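Local atomic coordinates of sialidase domain-containing protein (Dyadobacter fermentans, PDB entry 5HX0), a protein that is of unknown function but carries a BNR-repeat, sialidase-like beta-propeller domain and may therefore act on or bind glycans. Residues Phe56-Ser62 with Ala74-Asp80. Residues are numbered along the deposited sequence.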
loop_
_atom_site.group_PDB
_atom_site.type_symbol
_atom_site.label_atom_id
_atom_site.label_comp_id
_atom_site.label_asym_id
_atom_site.label_seq_id
_atom_site.Cartn_x
_atom_site.Cartn_y
_atom_site.Cartn_z
ATOM N N PHE A 56 12.199 5.318 -7.938
ATOM C CA PHE A 56 10.919 5.885 -7.535
ATOM C C PHE A 56 10.692 7.247 -8.175
ATOM O O PHE A 56 11.618 8.032 -8.378
ATOM C CB PHE A 56 10.814 6.046 -5.987
ATOM C CG PHE A 56 10.700 4.732 -5.262
ATOM C CD1 PHE A 56 9.575 3.935 -5.443
ATOM C CD2 PHE A 56 11.712 4.280 -4.424
ATOM C CE1 PHE A 56 9.443 2.693 -4.781
ATOM C CE2 PHE A 56 11.594 3.044 -3.761
ATOM C CZ PHE A 56 10.444 2.249 -3.946
ATOM N N HIS A 57 9.432 7.505 -8.479
ATOM C CA HIS A 57 8.941 8.833 -8.783
ATOM C C HIS A 57 8.400 9.395 -7.467
ATOM O O HIS A 57 7.427 8.867 -6.918
ATOM C CB HIS A 57 7.881 8.720 -9.870
ATOM C CG HIS A 57 7.366 10.025 -10.388
ATOM N ND1 HIS A 57 6.483 10.815 -9.681
ATOM C CD2 HIS A 57 7.560 10.648 -11.579
ATOM C CE1 HIS A 57 6.181 11.884 -10.399
ATOM N NE2 HIS A 57 6.816 11.803 -11.558
ATOM N N ALA A 58 9.062 10.426 -6.929
ATOM C CA ALA A 58 8.675 11.050 -5.666
ATOM C C ALA A 58 8.236 12.468 -5.977
ATOM O O ALA A 58 8.999 13.227 -6.585
ATOM C CB ALA A 58 9.831 11.050 -4.653
ATOM N N ALA A 59 7.009 12.827 -5.592
ATOM C CA ALA A 59 6.476 14.101 -6.073
ATOM C C ALA A 59 5.388 14.638 -5.150
ATOM O O ALA A 59 4.855 13.931 -4.300
ATOM C CB ALA A 59 5.935 13.953 -7.504
ATOM N N PHE A 60 5.052 15.922 -5.354
ATOM C CA PHE A 60 3.894 16.588 -4.759
ATOM C C PHE A 60 3.989 16.627 -3.231
ATOM O O PHE A 60 3.175 15.990 -2.543
ATOM C CB PHE A 60 2.591 15.872 -5.197
ATOM C CG PHE A 60 2.573 15.495 -6.682
ATOM C CD1 PHE A 60 2.835 16.460 -7.657
ATOM C CD2 PHE A 60 2.318 14.192 -7.080
ATOM C CE1 PHE A 60 2.846 16.129 -9.030
ATOM C CE2 PHE A 60 2.333 13.840 -8.455
ATOM C CZ PHE A 60 2.586 14.816 -9.426
ATOM N N PRO A 61 4.953 17.344 -2.658
ATOM C CA PRO A 61 5.106 17.325 -1.195
ATOM C C PRO A 61 4.205 18.320 -0.474
ATOM O O PRO A 61 3.771 19.344 -1.022
ATOM C CB PRO A 61 6.578 17.701 -1.002
ATOM C CG PRO A 61 6.808 18.741 -2.152
ATOM C CD PRO A 61 5.991 18.176 -3.318
ATOM N N SER A 62 3.890 17.992 0.778
ATOM C CA SER A 62 3.426 18.992 1.728
ATOM C C SER A 62 4.167 18.744 3.033
ATOM O O SER A 62 4.703 17.658 3.265
ATOM C CB SER A 62 1.900 18.967 1.921
ATOM O OG SER A 62 1.471 17.760 2.496
ATOM N N ALA A 74 5.109 14.937 3.749
ATOM C CA ALA A 74 4.370 13.877 3.059
ATOM C C ALA A 74 4.558 14.044 1.564
ATOM O O ALA A 74 4.631 15.174 1.073
ATOM C CB ALA A 74 2.877 13.947 3.384
ATOM N N PHE A 75 4.637 12.926 0.842
ATOM C CA PHE A 75 4.704 13.008 -0.610
ATOM C C PHE A 75 4.152 11.730 -1.220
ATOM O O PHE A 75 3.913 10.726 -0.539
ATOM C CB PHE A 75 6.140 13.296 -1.123
ATOM C CG PHE A 75 7.166 12.246 -0.740
ATOM C CD1 PHE A 75 7.724 12.238 0.535
ATOM C CD2 PHE A 75 7.597 11.304 -1.660
ATOM C CE1 PHE A 75 8.680 11.307 0.902
ATOM C CE2 PHE A 75 8.563 10.363 -1.306
ATOM C CZ PHE A 75 9.107 10.365 -0.032
ATOM N N ARG A 76 3.892 11.810 -2.517
ATOM C CA ARG A 76 3.463 10.666 -3.310
ATOM C C ARG A 76 4.695 9.920 -3.789
ATOM O O ARG A 76 5.584 10.518 -4.407
ATOM C CB ARG A 76 2.642 11.128 -4.523
ATOM C CG ARG A 76 2.201 9.981 -5.475
ATOM C CD ARG A 76 1.589 10.580 -6.758
ATOM N NE ARG A 76 1.020 9.568 -7.670
ATOM C CZ ARG A 76 1.708 8.942 -8.625
ATOM N NH1 ARG A 76 3.014 9.186 -8.799
ATOM N NH2 ARG A 76 1.095 8.058 -9.410
ATOM N N ARG A 77 4.735 8.611 -3.539
ATOM C CA ARG A 77 5.800 7.765 -4.063
ATOM C C ARG A 77 5.206 6.650 -4.910
ATOM O O ARG A 77 4.265 5.970 -4.487
ATOM C CB ARG A 77 6.675 7.184 -2.946
ATOM C CG ARG A 77 7.940 6.540 -3.521
ATOM C CD ARG A 77 8.926 6.121 -2.428
ATOM N NE ARG A 77 8.449 4.926 -1.730
ATOM C CZ ARG A 77 9.209 4.147 -0.967
ATOM N NH1 ARG A 77 8.676 3.074 -0.366
ATOM N NH2 ARG A 77 10.498 4.434 -0.815
ATOM N N ALA A 78 5.751 6.478 -6.107
ATOM C CA ALA A 78 5.316 5.459 -7.050
ATOM C C ALA A 78 6.550 4.931 -7.769
ATOM O O ALA A 78 7.593 5.597 -7.789
ATOM C CB ALA A 78 4.312 6.032 -8.064
ATOM N N PRO A 79 6.470 3.740 -8.364
ATOM C CA PRO A 79 7.605 3.262 -9.157
ATOM C C PRO A 79 7.956 4.254 -10.249
ATOM O O PRO A 79 7.074 4.828 -10.891
ATOM C CB PRO A 79 7.100 1.936 -9.747
ATOM C CG PRO A 79 6.055 1.464 -8.786
ATOM C CD PRO A 79 5.389 2.732 -8.270
ATOM N N ASP A 80 9.258 4.493 -10.422
ATOM C CA ASP A 80 9.727 5.011 -11.704
ATOM C C ASP A 80 9.594 3.879 -12.707
ATOM O O ASP A 80 10.225 2.834 -12.533
ATOM C CB ASP A 80 11.175 5.486 -11.620
ATOM C CG ASP A 80 11.624 6.206 -12.904
ATOM O OD1 ASP A 80 11.458 5.641 -14.018
ATOM O OD2 ASP A 80 12.108 7.360 -12.800
HETATM O O HOH W 1 11.799 9.300 -10.847
HETATM O O HOH W 2 4.950 10.577 -7.314
#
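Here the first two strands of one four-stranded antiparallel blade of a sialidase-like beta-propeller pair up as a hairpin. Three hydrogen-bonded pairs exchange N-H and C=O reciprocally; Phe-75 and Arg-77 turn backbone groups to Val-99 and Tyr-97 of the next strand. His-57 N gives to Ala-78 O (2.7 Å) and Ala-78 N returns to His-57 O (3.0 Å); Ala-59 N to Arg-76 O (3.0 Å) is answered by Arg-76 N to Ala-59 O (2.9 Å). Beyond Phe-60, whose positive phi and psi mark a beta bulge, the register slips by one, and Ser-62 N gives to Ala-74 O (2.9 Å), Ala-74 N to Ser-62 O (2.8 Å). On the face of His-57 and Arg-76, polar ends find outside partners: His-57 NE2 is hydrogen-bonded to Asp-365 OD2, Arg-76 NE to Gln-125 OE1, and Ser-62 OG to the backbone of Pro-127 and Leu-129 in the next blade. On the side of Ala-58 and Arg-77, the Arg-77 guanidinium lies flat on the Phe-56 ring as a cation-pi stack, centres 3.9 Å apart, its NH2 also hydrogen-bonded to Tyr-51 OH. One water lies 2.8 Å from both Phe-56 O and Asp-80 OD2; another donates to Arg-76 O (3.0 Å), accepts from Arg-76 NH1 (2.8 Å) and is hydrogen-bonded to His-57 ND1 (2.8 Å).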